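Side-chain contacts in glutathione S-transferase (Ceriporiopsis subvermispora, PDB 6J3E), which binds glutathione and, as a serine-type glutathione S-transferase, probably catalyses attack of its thiol sulfur on electrophilic substrates: residues L197-D202 against Y206-I211; G183-W188 against G238-Q243; I89-D94 against E107-H112; W25-T30 against T70-H75. One frame throughout, in Å; residues are numbered along the deposited sequence.

Interaction 1 of 4, residues L197-D202 against Y206-I211; sequences LLFLGD and YADITI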
loop_
_atom_site.group_PDB
_atom_site.type_symbol
_atom_site.label_atom_id
_atom_site.label_comp_id
_atom_site.label_asym_id
_atom_site.label_seq_id
_atom_site.Cartn_x
_atom_site.Cartn_y
_atom_site.Cartn_z
ATOM N N LEU A 197 -0.328 7.185 -16.876
ATOM C CA LEU A 197 -0.351 8.321 -15.978
ATOM C C LEU A 197 -1.474 8.232 -14.963
ATOM O O LEU A 197 -1.354 8.808 -13.876
ATOM C CB LEU A 197 -0.470 9.624 -16.769
ATOM C CG LEU A 197 0.891 10.039 -17.308
ATOM C CD1 LEU A 197 0.705 10.698 -18.639
ATOM C CD2 LEU A 197 1.580 10.960 -16.315
ATOM N N LEU A 198 -2.543 7.520 -15.282
ATOM C CA LEU A 198 -3.639 7.295 -14.366
ATOM C C LEU A 198 -3.685 5.828 -13.975
ATOM O O LEU A 198 -3.398 4.937 -14.787
ATOM C CB LEU A 198 -4.960 7.697 -15.001
ATOM C CG LEU A 198 -4.973 9.080 -15.641
ATOM C CD1 LEU A 198 -6.404 9.417 -16.025
ATOM C CD2 LEU A 198 -4.382 10.139 -14.692
ATOM N N PHE A 199 -4.093 5.583 -12.730
ATOM C CA PHE A 199 -4.078 4.219 -12.206
ATOM C C PHE A 199 -5.000 3.278 -12.982
ATOM O O PHE A 199 -4.621 2.131 -13.253
ATOM C CB PHE A 199 -4.432 4.230 -10.722
ATOM C CG PHE A 199 -3.233 4.305 -9.861
ATOM C CD1 PHE A 199 -2.555 5.513 -9.711
ATOM C CD2 PHE A 199 -2.735 3.166 -9.257
ATOM C CE1 PHE A 199 -1.413 5.590 -8.945
ATOM C CE2 PHE A 199 -1.591 3.233 -8.477
ATOM C CZ PHE A 199 -0.923 4.450 -8.326
ATOM N N LEU A 200 -6.223 3.727 -13.320
ATOM C CA LEU A 200 -7.163 2.897 -14.074
ATOM C C LEU A 200 -6.919 2.928 -15.574
ATOM O O LEU A 200 -7.717 2.344 -16.315
ATOM C CB LEU A 200 -8.618 3.311 -13.823
ATOM C CG LEU A 200 -9.126 3.636 -12.426
ATOM C CD1 LEU A 200 -10.555 4.171 -12.523
ATOM C CD2 LEU A 200 -9.059 2.423 -11.506
ATOM N N GLY A 201 -5.862 3.597 -16.032
ATOM C CA GLY A 201 -5.542 3.679 -17.445
ATOM C C GLY A 201 -6.007 4.965 -18.098
ATOM O O GLY A 201 -5.251 5.933 -18.217
ATOM N N ASP A 202 -7.268 4.981 -18.517
ATOM C CA ASP A 202 -7.836 6.098 -19.250
ATOM C C ASP A 202 -8.744 6.992 -18.411
ATOM O O ASP A 202 -8.950 8.150 -18.783
ATOM C CB ASP A 202 -8.623 5.565 -20.457
ATOM C CG ASP A 202 -9.491 4.373 -20.085
ATOM O OD1 ASP A 202 -9.356 3.892 -18.930
ATOM O OD2 ASP A 202 -10.290 3.906 -20.927
ATOM N N TYR A 206 -9.726 8.440 -7.713
ATOM C CA TYR A 206 -9.252 9.161 -6.528
ATOM C C TYR A 206 -7.773 8.916 -6.278
ATOM O O TYR A 206 -7.123 9.748 -5.639
ATOM C CB TYR A 206 -10.074 8.797 -5.272
ATOM C CG TYR A 206 -9.611 9.487 -3.982
ATOM C CD1 TYR A 206 -9.871 10.838 -3.743
ATOM C CD2 TYR A 206 -8.919 8.784 -3.004
ATOM C CE1 TYR A 206 -9.440 11.469 -2.556
ATOM C CE2 TYR A 206 -8.470 9.413 -1.819
ATOM C CZ TYR A 206 -8.743 10.744 -1.603
ATOM O OH TYR A 206 -8.288 11.344 -0.448
ATOM N N ALA A 207 -7.215 7.815 -6.800
ATOM C CA ALA A 207 -5.795 7.542 -6.571
ATOM C C ALA A 207 -4.921 8.553 -7.301
ATOM O O ALA A 207 -3.880 8.973 -6.782
ATOM C CB ALA A 207 -5.447 6.112 -6.990
ATOM N N ASP A 208 -5.338 8.947 -8.504
ATOM C CA ASP A 208 -4.686 10.020 -9.238
ATOM C C ASP A 208 -4.807 11.331 -8.490
ATOM O O ASP A 208 -3.849 12.109 -8.424
ATOM C CB ASP A 208 -5.315 10.166 -10.628
ATOM C CG ASP A 208 -5.520 8.834 -11.323
ATOM O OD1 ASP A 208 -4.564 8.018 -11.381
ATOM O OD2 ASP A 208 -6.652 8.600 -11.803
ATOM N N ILE A 209 -5.997 11.605 -7.954
ATOM C CA ILE A 209 -6.226 12.848 -7.234
ATOM C C ILE A 209 -5.335 12.897 -6.011
ATOM O O ILE A 209 -4.779 13.947 -5.670
ATOM C CB ILE A 209 -7.719 12.977 -6.874
ATOM C CG1 ILE A 209 -8.551 13.041 -8.147
ATOM C CG2 ILE A 209 -7.978 14.202 -5.996
ATOM C CD1 ILE A 209 -10.041 12.997 -7.917
ATOM N N THR A 210 -5.140 11.741 -5.366
ATOM C CA THR A 210 -4.275 11.676 -4.190
ATOM C C THR A 210 -2.870 12.162 -4.514
ATOM O O THR A 210 -2.263 12.916 -3.742
ATOM C CB THR A 210 -4.224 10.247 -3.658
ATOM O OG1 THR A 210 -5.527 9.847 -3.216
ATOM C CG2 THR A 210 -3.245 10.138 -2.509
ATOM N N ILE A 211 -2.336 11.746 -5.658
ATOM C CA ILE A 211 -0.960 12.085 -5.992
ATOM C C ILE A 211 -0.836 13.577 -6.277
ATOM O O ILE A 211 0.041 14.257 -5.735
ATOM C CB ILE A 211 -0.478 11.210 -7.167
ATOM C CG1 ILE A 211 -0.565 9.733 -6.763
ATOM C CG2 ILE A 211 0.931 11.556 -7.545
ATOM C CD1 ILE A 211 -0.280 8.769 -7.870
HETATM O O HOH W 1 -7.262 6.277 -12.646
#
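Asp208, in the first turn of helix 206-222, turns one carboxylate oxygen to the backbone of the loop before the helix: Phe199 N donates to Asp208 OD1 at 2.8 Å, with an N-H...O angle of 161°, on the syn lone pair. Asp208 CG lies beside its own backbone N, chi1 -45°, which carries the carboxylate to the loop. The tight part of the contact is the Phe199 ring. Asp208 OD1 borders the ring edge in its plane, 3.6 Å from Phe199 CD1, while Ala207 CB lies over one face. Farther along the same helix face, Ile211 CD1 meets Phe199 CE1 at 3.5 Å. Phe115 meets this ring edge-to-face, and Ala110 of the second subunit also packs on it. Leu198 CD2 crosses the carboxylate, 3.8 Å from Asp208 CG. The wetter side begins at Asp208 OD2, where a water donates to this oxygen and accepts from Leu200 N at 2.8 Å. Ser205 N is also hydrogen-bonded to Asp208 OD2, consistent with the S-x-x-D N-capping box of glutathione S-transferases. With two backbone N-H groups and a water gathered round it, the buried carboxylate probably remains ionised while tying the loop to the helix start.

Interaction 2 of 4, residues G183-W188 against G238-Q243; sequences GQIAKW and GKWAKQ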
loop_
_atom_site.group_PDB
_atom_site.type_symbol
_atom_site.label_atom_id
_atom_site.label_comp_id
_atom_site.label_asym_id
_atom_site.label_seq_id
_atom_site.Cartn_x
_atom_site.Cartn_y
_atom_site.Cartn_z
ATOM N N GLY A 183 9.502 6.743 -7.074
ATOM C CA GLY A 183 9.934 5.720 -8.005
ATOM C C GLY A 183 9.136 4.444 -7.865
ATOM O O GLY A 183 8.956 3.705 -8.836
ATOM N N GLN A 184 8.645 4.168 -6.663
ATOM C CA GLN A 184 7.752 3.039 -6.498
ATOM C C GLN A 184 6.402 3.327 -7.126
ATOM O O GLN A 184 5.772 2.430 -7.699
ATOM C CB GLN A 184 7.592 2.710 -5.025
ATOM C CG GLN A 184 8.883 2.415 -4.349
ATOM C CD GLN A 184 8.697 2.407 -2.859
ATOM O OE1 GLN A 184 9.091 3.349 -2.160
ATOM N NE2 GLN A 184 8.069 1.349 -2.350
ATOM N N ILE A 185 5.928 4.567 -7.033
ATOM C CA ILE A 185 4.658 4.858 -7.681
ATOM C C ILE A 185 4.804 4.668 -9.181
ATOM O O ILE A 185 3.967 4.017 -9.822
ATOM C CB ILE A 185 4.159 6.270 -7.331
ATOM C CG1 ILE A 185 4.059 6.452 -5.816
ATOM C CG2 ILE A 185 2.768 6.509 -7.949
ATOM C CD1 ILE A 185 3.257 7.699 -5.435
ATOM N N ALA A 186 5.902 5.177 -9.749
ATOM C CA ALA A 186 6.134 5.035 -11.179
ATOM C C ALA A 186 6.142 3.570 -11.586
ATOM O O ALA A 186 5.491 3.193 -12.565
ATOM C CB ALA A 186 7.442 5.718 -11.578
ATOM N N LYS A 187 6.831 2.722 -10.815
ATOM C CA LYS A 187 6.840 1.297 -11.120
ATOM C C LYS A 187 5.439 0.693 -10.993
ATOM O O LYS A 187 5.033 -0.114 -11.836
ATOM C CB LYS A 187 7.860 0.572 -10.232
ATOM C CG LYS A 187 9.281 0.503 -10.837
ATOM C CD LYS A 187 9.224 0.220 -12.374
ATOM C CE LYS A 187 10.308 -0.752 -12.870
ATOM N NZ LYS A 187 9.894 -1.481 -14.121
ATOM N N TRP A 188 4.656 1.111 -9.984
ATOM C CA TRP A 188 3.269 0.647 -9.909
ATOM C C TRP A 188 2.494 0.983 -11.178
ATOM O O TRP A 188 1.676 0.181 -11.641
ATOM C CB TRP A 188 2.547 1.262 -8.719
ATOM C CG TRP A 188 3.184 1.004 -7.432
ATOM C CD1 TRP A 188 4.127 0.064 -7.151
ATOM C CD2 TRP A 188 2.946 1.717 -6.218
ATOM N NE1 TRP A 188 4.488 0.146 -5.830
ATOM C CE2 TRP A 188 3.778 1.155 -5.235
ATOM C CE3 TRP A 188 2.107 2.777 -5.867
ATOM C CZ2 TRP A 188 3.795 1.615 -3.924
ATOM C CZ3 TRP A 188 2.131 3.235 -4.566
ATOM C CH2 TRP A 188 2.968 2.653 -3.613
ATOM N N GLY A 238 9.651 13.045 -16.305
ATOM C CA GLY A 238 8.669 14.074 -16.045
ATOM C C GLY A 238 7.303 13.588 -15.629
ATOM O O GLY A 238 6.351 14.381 -15.667
ATOM N N LYS A 239 7.174 12.323 -15.205
ATOM C CA LYS A 239 5.843 11.747 -14.996
ATOM C C LYS A 239 4.982 12.606 -14.077
ATOM O O LYS A 239 3.775 12.761 -14.307
ATOM C CB LYS A 239 5.942 10.322 -14.435
ATOM C CG LYS A 239 4.572 9.688 -14.162
ATOM C CD LYS A 239 4.688 8.257 -13.656
ATOM C CE LYS A 239 5.197 7.312 -14.745
ATOM N NZ LYS A 239 4.263 7.174 -15.894
ATOM N N TRP A 240 5.578 13.174 -13.031
ATOM C CA TRP A 240 4.769 13.894 -12.059
ATOM C C TRP A 240 4.348 15.252 -12.587
ATOM O O TRP A 240 3.220 15.699 -12.335
ATOM C CB TRP A 240 5.535 13.998 -10.749
ATOM C CG TRP A 240 6.175 12.676 -10.439
ATOM C CD1 TRP A 240 7.515 12.415 -10.281
ATOM C CD2 TRP A 240 5.498 11.420 -10.296
ATOM N NE1 TRP A 240 7.700 11.076 -10.017
ATOM C CE2 TRP A 240 6.479 10.446 -10.023
ATOM C CE3 TRP A 240 4.152 11.030 -10.337
ATOM C CZ2 TRP A 240 6.156 9.098 -9.818
ATOM C CZ3 TRP A 240 3.830 9.694 -10.134
ATOM C CH2 TRP A 240 4.827 8.742 -9.883
ATOM N N ALA A 241 5.234 15.904 -13.344
ATOM C CA ALA A 241 4.859 17.145 -14.007
ATOM C C ALA A 241 3.674 16.914 -14.922
ATOM O O ALA A 241 2.735 17.722 -14.954
ATOM C CB ALA A 241 6.049 17.710 -14.782
ATOM N N LYS A 242 3.669 15.784 -15.625
ATOM C CA LYS A 242 2.594 15.502 -16.569
ATOM C C LYS A 242 1.257 15.314 -15.860
ATOM O O LYS A 242 0.223 15.818 -16.323
ATOM C CB LYS A 242 2.964 14.282 -17.411
ATOM C CG LYS A 242 4.265 14.503 -18.175
ATOM C CD LYS A 242 4.738 13.282 -18.928
ATOM C CE LYS A 242 6.078 13.567 -19.617
ATOM N NZ LYS A 242 6.716 12.326 -20.146
ATOM N N GLN A 243 1.246 14.625 -14.720
ATOM C CA GLN A 243 -0.003 14.536 -13.974
ATOM C C GLN A 243 -0.489 15.907 -13.549
ATOM O O GLN A 243 -1.690 16.190 -13.615
ATOM C CB GLN A 243 0.163 13.642 -12.762
ATOM C CG GLN A 243 0.264 12.214 -13.166
ATOM C CD GLN A 243 0.644 11.346 -12.018
ATOM O OE1 GLN A 243 1.378 11.774 -11.131
ATOM N NE2 GLN A 243 0.173 10.106 -12.030
#
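Ala186 and Lys239 have the nearest CA atoms, 7.7 Å apart, where two helices of the all-helical C-terminal domain of the glutathione S-transferase fold cross. The short axes of 183-188 and 238-243 run 75° apart and come no nearer than 11.2 Å, a wide spacing that the indole of Trp240 spans. Trp240 CG stands beside the backbone N, chi1 -44°, and the six-membered end of the ring reaches helix 183-188. There Trp240 CH2 touches Ile185 CG2 at 3.6 Å, the two side chains meeting at a slant, while Ala186 N lies at the ring edge and Ala186 CB packs 4.0 Å from Trp240 CZ2. No hydrogen bond joins the two segments; the indole N-H is used by Asp236 OD2, and Phe182 meets the indole edge-to-face. Lys239 adds a smaller contact with its aliphatic chain, which bends at its last two torsions so that the ammonium turns to Asp195 in a salt bridge and to the carbonyl of Lys196. Its CB also covers the centre of one Trp240 face. The bend leaves Lys239 CE 4.2 Å from Ala186 CB, a methylene against a methyl, one bond short of the charged nitrogen.

Interaction 3 of 4, residues I89-D94 against E107-H112; sequences IARYLD and ETDALH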
loop_
_atom_site.group_PDB
_atom_site.type_symbol
_atom_site.label_atom_id
_atom_site.label_comp_id
_atom_site.label_asym_id
_atom_site.label_seq_id
_atom_site.Cartn_x
_atom_site.Cartn_y
_atom_site.Cartn_z
ATOM N N ILE A 89 -14.605 11.971 2.084
ATOM C CA ILE A 89 -15.254 12.994 1.269
ATOM C C ILE A 89 -15.490 12.450 -0.133
ATOM O O ILE A 89 -16.577 12.589 -0.710
ATOM C CB ILE A 89 -14.395 14.274 1.219
ATOM C CG1 ILE A 89 -13.924 14.724 2.614
ATOM C CG2 ILE A 89 -15.149 15.395 0.533
ATOM C CD1 ILE A 89 -14.879 15.502 3.351
ATOM N N ALA A 90 -14.465 11.817 -0.699
ATOM C CA ALA A 90 -14.560 11.354 -2.071
ATOM C C ALA A 90 -15.672 10.332 -2.202
ATOM O O ALA A 90 -16.479 10.396 -3.140
ATOM C CB ALA A 90 -13.217 10.771 -2.530
ATOM N N ARG A 91 -15.748 9.392 -1.250
ATOM C CA ARG A 91 -16.784 8.366 -1.329
ATOM C C ARG A 91 -18.156 8.976 -1.151
ATOM O O ARG A 91 -19.102 8.596 -1.850
ATOM C CB ARG A 91 -16.560 7.273 -0.288
ATOM C CG ARG A 91 -15.264 6.505 -0.509
ATOM C CD ARG A 91 -15.056 5.420 0.527
ATOM N NE ARG A 91 -14.028 4.483 0.120
ATOM C CZ ARG A 91 -12.738 4.717 0.244
ATOM N NH1 ARG A 91 -11.869 3.786 -0.152
ATOM N NH2 ARG A 91 -12.284 5.881 0.759
ATOM N N TYR A 92 -18.281 9.909 -0.202
ATOM C CA TYR A 92 -19.551 10.586 -0.016
ATOM C C TYR A 92 -19.958 11.320 -1.281
ATOM O O TYR A 92 -21.121 11.272 -1.689
ATOM C CB TYR A 92 -19.461 11.554 1.151
ATOM C CG TYR A 92 -20.634 12.486 1.177
ATOM C CD1 TYR A 92 -21.812 12.126 1.835
ATOM C CD2 TYR A 92 -20.579 13.724 0.529
ATOM C CE1 TYR A 92 -22.896 12.974 1.860
ATOM C CE2 TYR A 92 -21.659 14.577 0.543
ATOM C CZ TYR A 92 -22.812 14.196 1.214
ATOM O OH TYR A 92 -23.879 15.045 1.216
ATOM N N LEU A 93 -19.021 12.027 -1.904
ATOM C CA LEU A 93 -19.354 12.741 -3.131
ATOM C C LEU A 93 -19.772 11.779 -4.247
ATOM O O LEU A 93 -20.708 12.076 -5.005
ATOM C CB LEU A 93 -18.172 13.604 -3.559
ATOM C CG LEU A 93 -17.865 14.697 -2.540
ATOM C CD1 LEU A 93 -16.700 15.549 -3.002
ATOM C CD2 LEU A 93 -19.117 15.525 -2.290
ATOM N N ASP A 94 -19.086 10.626 -4.370
ATOM C CA ASP A 94 -19.503 9.586 -5.318
ATOM C C ASP A 94 -20.954 9.190 -5.075
ATOM O O ASP A 94 -21.756 9.098 -6.007
ATOM C CB ASP A 94 -18.619 8.333 -5.190
ATOM C CG ASP A 94 -17.396 8.334 -6.112
ATOM O OD1 ASP A 94 -17.149 9.332 -6.826
ATOM O OD2 ASP A 94 -16.656 7.308 -6.093
ATOM N N GLU A 107 -15.628 -1.557 -7.636
ATOM C CA GLU A 107 -14.720 -2.695 -7.661
ATOM C C GLU A 107 -13.313 -2.318 -7.218
ATOM O O GLU A 107 -12.519 -3.214 -6.912
ATOM C CB GLU A 107 -14.661 -3.303 -9.060
ATOM C CG GLU A 107 -15.840 -4.171 -9.417
ATOM C CD GLU A 107 -15.629 -4.968 -10.706
ATOM O OE1 GLU A 107 -14.479 -5.036 -11.201
ATOM O OE2 GLU A 107 -16.623 -5.532 -11.216
ATOM N N THR A 108 -12.993 -1.021 -7.166
ATOM C CA THR A 108 -11.671 -0.528 -6.786
ATOM C C THR A 108 -11.616 0.026 -5.372
ATOM O O THR A 108 -10.583 0.580 -4.980
ATOM C CB THR A 108 -11.206 0.565 -7.750
ATOM O OG1 THR A 108 -12.032 1.731 -7.588
ATOM C CG2 THR A 108 -11.276 0.072 -9.196
ATOM N N ASP A 109 -12.689 -0.112 -4.594
ATOM C CA ASP A 109 -12.782 0.639 -3.347
ATOM C C ASP A 109 -11.807 0.111 -2.306
ATOM O O ASP A 109 -11.101 0.891 -1.648
ATOM C CB ASP A 109 -14.203 0.593 -2.811
ATOM C CG ASP A 109 -14.346 1.351 -1.525
ATOM O OD1 ASP A 109 -13.983 0.805 -0.462
ATOM O OD2 ASP A 109 -14.812 2.499 -1.581
ATOM N N ALA A 110 -11.766 -1.214 -2.122
ATOM C CA ALA A 110 -10.801 -1.789 -1.194
ATOM C C ALA A 110 -9.368 -1.582 -1.688
ATOM O O ALA A 110 -8.474 -1.277 -0.895
ATOM C CB ALA A 110 -11.116 -3.261 -0.962
ATOM N N LEU A 111 -9.140 -1.695 -2.995
ATOM C CA LEU A 111 -7.811 -1.442 -3.539
ATOM C C LEU A 111 -7.389 0.004 -3.338
ATOM O O LEU A 111 -6.204 0.277 -3.084
ATOM C CB LEU A 111 -7.775 -1.801 -5.019
ATOM C CG LEU A 111 -7.610 -3.294 -5.247
ATOM C CD1 LEU A 111 -7.846 -3.647 -6.716
ATOM C CD2 LEU A 111 -6.221 -3.699 -4.826
ATOM N N HIS A 112 -8.336 0.946 -3.451
ATOM C CA HIS A 112 -8.032 2.346 -3.149
ATOM C C HIS A 112 -7.604 2.508 -1.701
ATOM O O HIS A 112 -6.611 3.186 -1.403
ATOM C CB HIS A 112 -9.239 3.238 -3.436
ATOM C CG HIS A 112 -9.192 3.917 -4.773
ATOM N ND1 HIS A 112 -9.748 3.367 -5.909
ATOM C CD2 HIS A 112 -8.659 5.105 -5.151
ATOM C CE1 HIS A 112 -9.556 4.187 -6.929
ATOM N NE2 HIS A 112 -8.904 5.252 -6.496
#
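Arg91 and Asp109 form a salt bridge across the domain interface of the glutathione S-transferase fold, joining helix 86-96 of the thioredoxin-like N-terminal domain to the start of helix 109-136. Arg91 NE donates to Asp109 OD2 at 2.7 Å with an N-H...O angle of 156°. Of the guanidinium nitrogens, NE alone bonds the carboxylate: the two planes stand 74° apart, and the donor meets OD2 on its syn side but tilted out of the carboxylate plane. A second, weak bond runs from Arg91 NH1 to Asp109 O at 3.3 Å, so the same aspartate is held by side chain and backbone; NH2 turns back weakly to Ala87 O in its own helix. Arg91 is extended from CG to NE, long enough to bridge CA atoms 8.9 Å apart, and Asp109 answers with CG opposite its backbone N, chi1 180°. With an alanine in place of Arg91, Asp109 would probably be left without its charged mate and the two domains would lose their polar tie at this point. Around the pair, Ile104 packs on both residues, and Ala191 and Asp192 of the second subunit approach Arg91 and Asp109 respectively. At the start of helix 109-136, His112 ND1 donates back to O of the N-cap residue Thr108 at 3.1 Å, which helps fix the rotation of the imidazole. The packing between the segments ends with Arg91 NH1, 4.2 Å from His112 CB.

Interaction 4 of 4, residues W25-T30 against T70-H75; sequences WKTRYT and TLPVIH. With EDO (1,2-ethanediol), chain D.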
loop_
_atom_site.group_PDB
_atom_site.type_symbol
_atom_site.label_atom_id
_atom_site.label_comp_id
_atom_site.label_asym_id
_atom_site.label_seq_id
_atom_site.Cartn_x
_atom_site.Cartn_y
_atom_site.Cartn_z
ATOM N N TRP A 25 -6.223 19.820 -0.704
ATOM C CA TRP A 25 -6.239 19.874 -2.157
ATOM C C TRP A 25 -6.791 18.586 -2.750
ATOM O O TRP A 25 -7.424 18.613 -3.815
ATOM C CB TRP A 25 -4.852 20.144 -2.705
ATOM C CG TRP A 25 -4.635 21.559 -3.080
ATOM C CD1 TRP A 25 -3.882 22.477 -2.411
ATOM C CD2 TRP A 25 -5.163 22.231 -4.229
ATOM N NE1 TRP A 25 -3.911 23.686 -3.070
ATOM C CE2 TRP A 25 -4.685 23.559 -4.193
ATOM C CE3 TRP A 25 -5.998 21.840 -5.284
ATOM C CZ2 TRP A 25 -5.011 24.498 -5.166
ATOM C CZ3 TRP A 25 -6.324 22.777 -6.256
ATOM C CH2 TRP A 25 -5.834 24.093 -6.185
ATOM N N LYS A 26 -6.570 17.453 -2.077
ATOM C CA LYS A 26 -7.223 16.227 -2.509
ATOM C C LYS A 26 -8.718 16.469 -2.641
ATOM O O LYS A 26 -9.321 16.158 -3.673
ATOM C CB LYS A 26 -6.930 15.086 -1.533
ATOM C CG LYS A 26 -5.492 14.568 -1.575
ATOM C CD LYS A 26 -5.314 13.298 -0.731
ATOM C CE LYS A 26 -4.783 13.624 0.631
ATOM N NZ LYS A 26 -5.106 12.635 1.675
ATOM N N THR A 27 -9.314 17.112 -1.637
ATOM C CA THR A 27 -10.757 17.354 -1.665
ATOM C C THR A 27 -11.124 18.512 -2.592
ATOM O O THR A 27 -12.170 18.468 -3.255
ATOM C CB THR A 27 -11.268 17.582 -0.241
ATOM O OG1 THR A 27 -11.217 16.335 0.458
ATOM C CG2 THR A 27 -12.714 18.091 -0.222
ATOM N N ARG A 28 -10.277 19.541 -2.677
ATOM C CA ARG A 28 -10.516 20.598 -3.651
ATOM C C ARG A 28 -10.469 20.037 -5.071
ATOM O O ARG A 28 -11.390 20.255 -5.869
ATOM C CB ARG A 28 -9.499 21.732 -3.476
ATOM C CG ARG A 28 -9.750 22.929 -4.396
ATOM C CD ARG A 28 -8.797 24.099 -4.145
ATOM N NE ARG A 28 -8.949 24.687 -2.818
ATOM C CZ ARG A 28 -9.893 25.568 -2.480
ATOM N NH1 ARG A 28 -10.800 25.970 -3.362
ATOM N NH2 ARG A 28 -9.931 26.050 -1.245
ATOM N N TYR A 29 -9.403 19.302 -5.400
ATOM C CA TYR A 29 -9.341 18.641 -6.698
ATOM C C TYR A 29 -10.612 17.839 -6.958
ATOM O O TYR A 29 -11.213 17.941 -8.036
ATOM C CB TYR A 29 -8.108 17.730 -6.773
ATOM C CG TYR A 29 -6.837 18.368 -7.316
ATOM C CD1 TYR A 29 -6.854 19.132 -8.483
ATOM C CD2 TYR A 29 -5.617 18.175 -6.684
ATOM C CE1 TYR A 29 -5.688 19.694 -8.995
ATOM C CE2 TYR A 29 -4.455 18.734 -7.183
ATOM C CZ TYR A 29 -4.488 19.493 -8.338
ATOM O OH TYR A 29 -3.312 20.053 -8.826
ATOM N N THR A 30 -11.065 17.070 -5.960
ATOM C CA THR A 30 -12.225 16.203 -6.162
ATOM C C THR A 30 -13.492 17.017 -6.446
ATOM O O THR A 30 -14.259 16.678 -7.362
ATOM C CB THR A 30 -12.405 15.278 -4.950
ATOM O OG1 THR A 30 -11.174 14.583 -4.697
ATOM C CG2 THR A 30 -13.481 14.233 -5.221
ATOM N N THR A 70 -8.958 17.199 11.928
ATOM C CA THR A 70 -8.182 17.677 10.793
ATOM C C THR A 70 -9.111 18.184 9.701
ATOM O O THR A 70 -10.295 17.833 9.636
ATOM C CB THR A 70 -7.301 16.573 10.184
ATOM O OG1 THR A 70 -8.125 15.439 9.845
ATOM C CG2 THR A 70 -6.211 16.162 11.147
ATOM N N LEU A 71 -8.540 18.987 8.814
ATOM C CA LEU A 71 -9.197 19.338 7.565
ATOM C C LEU A 71 -8.539 18.518 6.462
ATOM O O LEU A 71 -7.428 18.018 6.652
ATOM C CB LEU A 71 -9.081 20.838 7.308
ATOM C CG LEU A 71 -9.697 21.636 8.458
ATOM C CD1 LEU A 71 -9.738 23.122 8.117
ATOM C CD2 LEU A 71 -11.093 21.067 8.757
ATOM N N PRO A 72 -9.208 18.356 5.308
ATOM C CA PRO A 72 -10.485 18.931 4.865
ATOM C C PRO A 72 -11.719 18.414 5.600
ATOM O O PRO A 72 -11.737 17.270 6.058
ATOM C CB PRO A 72 -10.549 18.511 3.394
ATOM C CG PRO A 72 -9.789 17.224 3.355
ATOM C CD PRO A 72 -8.643 17.446 4.294
ATOM N N VAL A 73 -12.739 19.260 5.700
ATOM C CA VAL A 73 -14.085 18.840 6.068
ATOM C C VAL A 73 -15.066 19.544 5.139
ATOM O O VAL A 73 -14.842 20.691 4.740
ATOM C CB VAL A 73 -14.389 19.157 7.544
ATOM C CG1 VAL A 73 -15.831 18.866 7.863
ATOM C CG2 VAL A 73 -13.503 18.331 8.449
ATOM N N ILE A 74 -16.142 18.863 4.771
ATOM C CA ILE A 74 -17.214 19.523 4.035
ATOM C C ILE A 74 -18.518 19.378 4.807
ATOM O O ILE A 74 -18.755 18.370 5.479
ATOM C CB ILE A 74 -17.390 18.994 2.594
ATOM C CG1 ILE A 74 -17.737 17.505 2.591
ATOM C CG2 ILE A 74 -16.163 19.308 1.760
ATOM C CD1 ILE A 74 -18.270 17.029 1.259
ATOM N N HIS A 75 -19.363 20.411 4.717
ATOM C CA HIS A 75 -20.750 20.327 5.154
ATOM C C HIS A 75 -21.661 20.580 3.966
ATOM O O HIS A 75 -21.523 21.595 3.269
ATOM C CB HIS A 75 -21.101 21.306 6.272
ATOM C CG HIS A 75 -22.560 21.299 6.600
ATOM N ND1 HIS A 75 -23.165 20.242 7.244
ATOM C CD2 HIS A 75 -23.548 22.181 6.312
ATOM C CE1 HIS A 75 -24.459 20.482 7.361
ATOM N NE2 HIS A 75 -24.715 21.656 6.810
HETATM C C1 EDO D . -7.657 14.219 6.265
HETATM O O1 EDO D . -6.470 14.484 7.030
HETATM C C2 EDO D . -7.316 13.263 5.132
HETATM O O2 EDO D . -6.873 14.019 4.005
#
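Thr27 packs against Pro72, the cis-proline of the thioredoxin-fold domain, joining helix 22-34 to the loop that leads into strand 73-76. Van der Waals contact carries the pairing. Thr27 OG1 lies 3.3 Å from Pro72 CG, and Thr27 CB faces Pro72 CB at 3.8 Å. The threonine hydroxyl stands beside its backbone N, chi1 -71°, which leaves Thr27 CG2 to meet Ile74 CG2 at 4.2 Å. An alanine in place of Pro72 would probably lose the ring that Thr27 packs on and let the preceding peptide turn trans, disturbing Leu71, which binds glutathione. Polar contacts gather in that glutathione site, where a 1,2-ethanediol, probably from the crystallisation liquor, now sits. NZ of Lys26, a glutathione-binding residue, donates to EDO O2 at 3.2 Å, and Asn23 and Ser86, two further glutathione-binding residues, also bond the diol. From the loop, Thr70 OG1 reaches EDO O1 in a weak hydrogen bond of 3.4 Å.

All four contacts are buried, but interaction 4 lies nearest the middle, its centre about 9 Å from that of the chain, whereas the centres of interactions 1 to 3 lie 14 to 17 Å out and all three touch the second subunit. Interactions 1 and 2 belong to the helical domain and meet directly: Leu197 O is probably hydrogen-bonded to Gln243 NE2 at 2.7 Å. Interaction 3 spans the two domains. Its His112 reaches Ala207 N of interaction 1 through a weak bond, while Ile89 packs on Thr27 and Ile74 of interaction 4. Chemistry follows place: a charged pair between domains, a carboxylate on loop amides at a helix start, apolar helix packing in 2, and proline packing beside the glutathione site in 4.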